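Local atomic coordinates of N-isopropylammelide isopropylaminohydrolase (Burkholderia multivorans ATCC 17616, PDB entry 6NBO), a protein that belongs to the amidohydrolase family of TIM-barrel proteins and carries zinc ions bound by histidine and aspartate side chains. Residues K70-M75 / R307-P312. Numbering follows the deposited sequence.
Sequences KTHWGM and RDTWTP. With EDO (1,2-ethanediol), chain I.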
loop_
_atom_site.group_PDB
_atom_site.type_symbol
_atom_site.label_atom_id
_atom_site.label_comp_id
_atom_site.label_asym_id
_atom_site.label_seq_id
_atom_site.Cartn_x
_atom_site.Cartn_y
_atom_site.Cartn_z
ATOM N N LYS A 70 -3.241 -0.294 -13.906
ATOM C CA LYS A 70 -4.234 0.586 -14.523
ATOM C C LYS A 70 -3.687 1.959 -14.888
ATOM O O LYS A 70 -4.332 2.679 -15.663
ATOM C CB LYS A 70 -5.421 0.827 -13.579
ATOM C CG LYS A 70 -6.294 -0.358 -13.174
ATOM C CD LYS A 70 -7.334 0.160 -12.165
ATOM C CE LYS A 70 -8.123 -0.946 -11.469
ATOM N NZ LYS A 70 -9.126 -1.602 -12.356
ATOM N N THR A 71 -2.554 2.351 -14.307
ATOM C CA THR A 71 -2.103 3.737 -14.349
ATOM C C THR A 71 -1.730 4.160 -15.759
ATOM O O THR A 71 -1.252 3.359 -16.569
ATOM C CB THR A 71 -0.892 3.946 -13.430
ATOM O OG1 THR A 71 -0.563 5.339 -13.391
ATOM C CG2 THR A 71 0.322 3.157 -13.921
ATOM N N HIS A 72 -1.969 5.441 -16.051
ATOM C CA HIS A 72 -1.466 6.080 -17.262
ATOM C C HIS A 72 -0.231 6.929 -16.983
ATOM O O HIS A 72 0.104 7.817 -17.781
ATOM C CB HIS A 72 -2.561 6.922 -17.916
ATOM C CG HIS A 72 -3.691 6.109 -18.467
ATOM N ND1 HIS A 72 -4.416 6.496 -19.575
ATOM C CD2 HIS A 72 -4.219 4.927 -18.066
ATOM C CE1 HIS A 72 -5.344 5.590 -19.830
ATOM N NE2 HIS A 72 -5.249 4.629 -18.928
ATOM N N TRP A 73 0.435 6.687 -15.860
ATOM C CA TRP A 73 1.675 7.391 -15.550
ATOM C C TRP A 73 2.645 7.275 -16.718
ATOM O O TRP A 73 2.832 6.192 -17.275
ATOM C CB TRP A 73 2.303 6.819 -14.281
ATOM C CG TRP A 73 3.322 7.754 -13.690
ATOM C CD1 TRP A 73 4.676 7.747 -13.897
ATOM C CD2 TRP A 73 3.053 8.860 -12.819
ATOM N NE1 TRP A 73 5.265 8.781 -13.196
ATOM C CE2 TRP A 73 4.291 9.476 -12.527
ATOM C CE3 TRP A 73 1.884 9.386 -12.254
ATOM C CZ2 TRP A 73 4.391 10.593 -11.697
ATOM C CZ3 TRP A 73 1.987 10.501 -11.430
ATOM C CH2 TRP A 73 3.229 11.087 -11.159
ATOM N N GLY A 74 3.225 8.406 -17.118
ATOM C CA GLY A 74 4.127 8.424 -18.248
ATOM C C GLY A 74 3.464 8.438 -19.605
ATOM O O GLY A 74 4.167 8.549 -20.618
ATOM N N MET A 75 2.149 8.337 -19.668
ATOM C CA MET A 75 1.415 8.389 -20.918
ATOM C C MET A 75 0.813 9.769 -21.112
ATOM O O MET A 75 0.772 10.578 -20.182
ATOM C CB MET A 75 0.314 7.325 -20.919
ATOM C CG MET A 75 0.814 5.895 -20.752
ATOM S SD MET A 75 -0.580 4.751 -20.596
ATOM C CE MET A 75 -1.626 5.265 -21.952
ATOM N N ARG A 307 -3.832 8.331 -11.683
ATOM C CA ARG A 307 -3.958 8.844 -13.054
ATOM C C ARG A 307 -4.369 7.749 -14.039
ATOM O O ARG A 307 -3.655 7.426 -14.992
ATOM C CB ARG A 307 -2.655 9.514 -13.498
ATOM C CG ARG A 307 -2.309 10.719 -12.656
ATOM C CD ARG A 307 -1.383 11.705 -13.368
ATOM N NE ARG A 307 -0.779 12.565 -12.360
ATOM C CZ ARG A 307 0.279 13.345 -12.548
ATOM N NH1 ARG A 307 0.873 13.413 -13.738
ATOM N NH2 ARG A 307 0.739 14.058 -11.528
ATOM N N ASP A 308 -5.531 7.154 -13.778
ATOM C CA ASP A 308 -6.021 6.088 -14.642
ATOM C C ASP A 308 -7.362 6.514 -15.219
ATOM O O ASP A 308 -7.663 7.712 -15.225
ATOM C CB ASP A 308 -6.071 4.747 -13.881
ATOM C CG ASP A 308 -6.933 4.787 -12.623
ATOM O OD1 ASP A 308 -7.937 5.529 -12.578
ATOM O OD2 ASP A 308 -6.604 4.039 -11.681
ATOM N N THR A 309 -8.167 5.582 -15.742
ATOM C CA THR A 309 -9.439 6.007 -16.313
ATOM C C THR A 309 -10.520 6.210 -15.258
ATOM O O THR A 309 -11.582 6.754 -15.587
ATOM C CB THR A 309 -9.947 5.009 -17.371
ATOM O OG1 THR A 309 -10.395 3.804 -16.734
ATOM C CG2 THR A 309 -8.855 4.680 -18.386
ATOM N N TRP A 310 -10.281 5.781 -14.015
ATOM C CA TRP A 310 -11.205 6.052 -12.915
ATOM C C TRP A 310 -10.953 7.424 -12.300
ATOM O O TRP A 310 -11.898 8.169 -12.017
ATOM C CB TRP A 310 -11.072 4.999 -11.809
ATOM C CG TRP A 310 -11.490 3.604 -12.134
ATOM C CD1 TRP A 310 -10.809 2.693 -12.890
ATOM C CD2 TRP A 310 -12.660 2.931 -11.652
ATOM N NE1 TRP A 310 -11.498 1.504 -12.932
ATOM C CE2 TRP A 310 -12.637 1.623 -12.180
ATOM C CE3 TRP A 310 -13.733 3.312 -10.840
ATOM C CZ2 TRP A 310 -13.645 0.695 -11.921
ATOM C CZ3 TRP A 310 -14.733 2.389 -10.584
ATOM C CH2 TRP A 310 -14.682 1.096 -11.124
ATOM N N THR A 311 -9.686 7.756 -12.037
ATOM C CA THR A 311 -9.384 8.952 -11.258
ATOM C C THR A 311 -8.195 9.688 -11.860
ATOM O O THR A 311 -7.226 9.051 -12.291
ATOM C CB THR A 311 -9.093 8.610 -9.787
ATOM O OG1 THR A 311 -8.817 9.811 -9.052
ATOM C CG2 THR A 311 -7.885 7.665 -9.651
ATOM N N PRO A 312 -8.260 11.020 -11.944
ATOM C CA PRO A 312 -7.075 11.796 -12.333
ATOM C C PRO A 312 -6.118 12.019 -11.185
ATOM O O PRO A 312 -5.019 12.543 -11.411
ATOM C CB PRO A 312 -7.677 13.131 -12.794
ATOM C CG PRO A 312 -8.872 13.292 -11.871
ATOM C CD PRO A 312 -9.435 11.886 -11.718
HETATM C C1 EDO I . 3.284 11.701 -15.221
HETATM O O1 EDO I . 2.663 10.874 -16.216
HETATM C C2 EDO I . 4.798 11.649 -15.364
HETATM O O2 EDO I . 5.151 11.910 -16.729
#
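Arg307 reaches out to Trp73 across two loops that follow barrel strands 56-66 and 299-301, and its side chain can be followed atom by atom. From CB, CG lies anti to the carbonyl carbon (chi1 -63°) and starts an extended run to NE, long enough to carry the guanidinium to the indole. Contact begins at CD, 4.1 Å from Trp73 CZ3, and NE also lies nearest that atom. CZ sits 3.5 Å from Trp73 CZ3, which lies over the centre of one guanidinium face, the two planes tilted by 44°. NH2 is about equally far from CZ3 and CH2 of Trp73. NH1 approaches C1 of a 1,2-ethanediol, probably from the crystallisation liquor, which is held by Gly74 N and rests over one indole face.

Nearer the backbone, His72 N donates to Arg307 O at 2.8 Å. Thr71 OG1, also bonded to Val306 O, takes the N-H of Trp73 in an ST turn. Asp308 suits its bend because OD1 accepts Trp310 N from above the carboxylate plane, an Asx turn, and Thr311 N nearly along the C-O axis, completing an Asx motif. Thr309 CG2 packs 3.6 Å from His72 NE2. Lys70 NZ and Trp310 NE1 both bond Glu93; the lysine also pairs with Asp128.

One backbone bond thus joins loops after the barrel's first and last strands, near zinc, while cation and indole meet by packing alone.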